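Local coordinates for protein 2-hydroxyethylphosphonate dioxygenase (Streptomyces viridochromogenes, PDB 4YAR) that converts 2-hydroxyethylphosphonate and dioxygen to hydroxymethylphosphonate and formate at a non-heme iron centre in the biosynthesis of the antibiotic phosphinothricin tripeptide, at residues 323-328 / 403-408. The protein carries 1 engineered substitution. Sequence-based numbering, arbitrary orientation.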
ATOM      1  N   ALA A 323      -7.079   1.997  18.854  1.00 17.17           N
ATOM      2  CA  ALA A 323      -6.757   3.391  18.817  1.00 18.69           C
ATOM      3  C   ALA A 323      -5.985   3.655  17.496  1.00 17.42           C
ATOM      4  O   ALA A 323      -5.285   2.765  16.990  1.00 18.01           O
ATOM      5  CB  ALA A 323      -5.843   3.717  19.983  1.00 17.95           C
ATOM      6  N   SER A 324      -6.138   4.861  16.984  1.00 16.60           N
ATOM      7  CA  SER A 324      -5.551   5.229  15.706  1.00 16.20           C
ATOM      8  C   SER A 324      -4.131   5.645  15.735  1.00 16.93           C
ATOM      9  O   SER A 324      -3.714   6.395  16.592  1.00 17.27           O
ATOM     10  CB  SER A 324      -6.344   6.395  15.088  1.00 18.28           C
ATOM     11  OG  SER A 324      -7.747   6.095  15.009  1.00 18.18           O
ATOM     12  N   MET A 325      -3.375   5.158  14.754  1.00 16.08           N
ATOM     13  CA  MET A 325      -2.076   5.734  14.444  1.00 14.96           C
ATOM     14  C   MET A 325      -2.304   6.799  13.405  1.00 17.02           C
ATOM     15  O   MET A 325      -3.463   7.035  12.983  1.00 17.24           O
ATOM     16  CB  MET A 325      -1.074   4.721  13.887  1.00 13.01           C
ATOM     17  CG  MET A 325      -0.843   3.576  14.763  1.00 13.54           C
ATOM     18  SD  MET A 325       0.506   2.615  14.021  1.00 18.15           S
ATOM     19  CE  MET A 325       0.405   1.214  15.210  1.00 18.46           C
ATOM     20  N   ALA A 326      -1.252   7.553  13.104  1.00 14.52           N
ATOM     21  CA  ALA A 326      -1.323   8.546  12.055  1.00 13.82           C
ATOM     22  C   ALA A 326      -1.888   8.033  10.717  1.00 15.70           C
ATOM     23  O   ALA A 326      -1.634   6.887  10.297  1.00 16.64           O
ATOM     24  CB  ALA A 326       0.018   9.163  11.888  1.00 15.68           C
ATOM     25  N   SER A 327      -2.589   8.926  10.001  1.00 16.96           N
ATOM     26  CA  SER A 327      -3.140   8.623   8.664  1.00 19.17           C
ATOM     27  C   SER A 327      -3.052   9.865   7.769  1.00 19.04           C
ATOM     28  O   SER A 327      -2.847  10.987   8.249  1.00 19.93           O
ATOM     29  CB  SER A 327      -4.592   8.148   8.717  1.00 19.87           C
ATOM     30  OG  SER A 327      -5.456   9.112   9.290  1.00 22.17           O
ATOM     31  N   ALA A 328      -3.270   9.644   6.478  1.00 18.88           N
ATOM     32  CA  ALA A 328      -3.209  10.711   5.528  1.00 18.10           C
ATOM     33  C   ALA A 328      -4.235  10.437   4.461  1.00 18.37           C
ATOM     34  O   ALA A 328      -4.197   9.391   3.868  1.00 16.43           O
ATOM     35  CB  ALA A 328      -1.826  10.781   4.925  1.00 19.88           C
ATOM     36  N   LEU A 403       0.045  -4.462  17.220  1.00 16.07           N
ATOM     37  CA  LEU A 403      -0.062  -3.326  16.259  1.00 16.86           C
ATOM     38  C   LEU A 403      -0.519  -3.894  14.916  1.00 17.31           C
ATOM     39  O   LEU A 403      -0.065  -4.969  14.525  1.00 16.82           O
ATOM     40  CB  LEU A 403       1.300  -2.650  16.114  1.00 18.95           C
ATOM     41  CG  LEU A 403       2.005  -2.059  17.344  1.00 22.74           C
ATOM     42  CD1 LEU A 403       3.144  -1.128  16.995  1.00 25.87           C
ATOM     43  CD2 LEU A 403       1.018  -1.382  18.229  1.00 21.01           C
ATOM     44  N   LYS A 404      -1.494  -3.211  14.294  1.00 15.33           N
ATOM     45  CA  LYS A 404      -2.081  -3.627  13.050  1.00 16.57           C
ATOM     46  C   LYS A 404      -1.748  -2.595  11.985  1.00 15.72           C
ATOM     47  O   LYS A 404      -2.209  -1.425  12.038  1.00 19.92           O
ATOM     48  CB  LYS A 404      -3.577  -3.768  13.163  1.00 19.30           C
ATOM     49  CG  LYS A 404      -4.269  -3.988  11.836  1.00 19.66           C
ATOM     50  CD  LYS A 404      -5.707  -4.343  12.134  1.00 21.93           C
ATOM     51  CE  LYS A 404      -6.488  -4.639  10.868  1.00 26.99           C
ATOM     52  NZ  LYS A 404      -7.249  -5.843  11.121  1.00 27.39           N
ATOM     53  N   PHE A 405      -1.029  -3.019  10.987  1.00 16.47           N
ATOM     54  CA  PHE A 405      -0.684  -2.142   9.842  1.00 13.52           C
ATOM     55  C   PHE A 405      -1.398  -2.672   8.623  1.00 15.82           C
ATOM     56  O   PHE A 405      -1.624  -3.887   8.460  1.00 19.97           O
ATOM     57  CB  PHE A 405       0.838  -2.062   9.603  1.00 14.95           C
ATOM     58  CG  PHE A 405       1.635  -1.524  10.749  1.00 15.59           C
ATOM     59  CD1 PHE A 405       1.788  -0.138  10.921  1.00 16.48           C
ATOM     60  CD2 PHE A 405       2.170  -2.361  11.694  1.00 15.31           C
ATOM     61  CE1 PHE A 405       2.563   0.379  11.963  1.00 16.24           C
ATOM     62  CE2 PHE A 405       2.952  -1.856  12.727  1.00 16.21           C
ATOM     63  CZ  PHE A 405       3.120  -0.486  12.878  1.00 15.49           C
ATOM     64  N   GLY A 406      -1.650  -1.790   7.655  1.00 14.11           N
ATOM     65  CA  GLY A 406      -2.254  -2.186   6.461  1.00 15.87           C
ATOM     66  C   GLY A 406      -1.708  -1.472   5.252  1.00 15.27           C
ATOM     67  O   GLY A 406      -1.400  -0.318   5.261  1.00 16.68           O
ATOM     68  N   SER A 407      -1.585  -2.247   4.185  1.00 18.06           N
ATOM     69  CA  SER A 407      -1.121  -1.736   2.898  1.00 18.87           C
ATOM     70  C   SER A 407      -1.663  -2.631   1.782  1.00 18.84           C
ATOM     71  O   SER A 407      -2.321  -3.634   2.057  1.00 18.13           O
ATOM     72  CB  SER A 407       0.404  -1.719   2.851  1.00 20.03           C
ATOM     73  OG  SER A 407       1.012  -2.983   3.172  1.00 20.97           O
ATOM     74  N   GLY A 408      -1.302  -2.355   0.528  1.00 16.71           N
ATOM     75  CA  GLY A 408      -1.693  -3.303  -0.528  1.00 17.91           C
ATOM     76  C   GLY A 408      -2.369  -2.567  -1.666  1.00 18.90           C
ATOM     77  O   GLY A 408      -3.254  -1.728  -1.445  1.00 18.10           O
TER
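M325 reaches F405 and L403 because its CG stands anti to the carbonyl carbon (chi1 -57°) and the chain beyond it runs fully extended. F405 takes the same first rotamer, and its ring turns (chi2 -84°) so that CE1 and CZ lie next to the thioether. The sulfur SD of M325 comes 3.7 Å from CE1 of F405. It approaches the ring obliquely, 50° off the normal, in a Met-aromatic contact where the two side chains cross at about a right angle. Beyond the sulfur, CE of M325 rests against the three carbons CB, CD1 and CD2 of L403, 4.0 Å from CD1, and the same methyl bridges the ring and the isobutyl group.

Strand 335-343 runs between strands 320-324 and 400-407 in the antiparallel sheet, and the methionine spans it just past the end of 320-324; F338 of that middle strand also touches M325 and L403. I134, V136 and L138 of strand 133-140, in the other sheet, meet M325, F405 and L403 respectively, while Y197 stacks on F405. The F405 side chain lies about 8 Å from that of S196, a substrate-binding residue. The contact therefore belongs to the apolar interior between two sheets of the cupin-like β-strand region, where dispersion and the polarisable sulfur, rather than polar bonds, join the two segments.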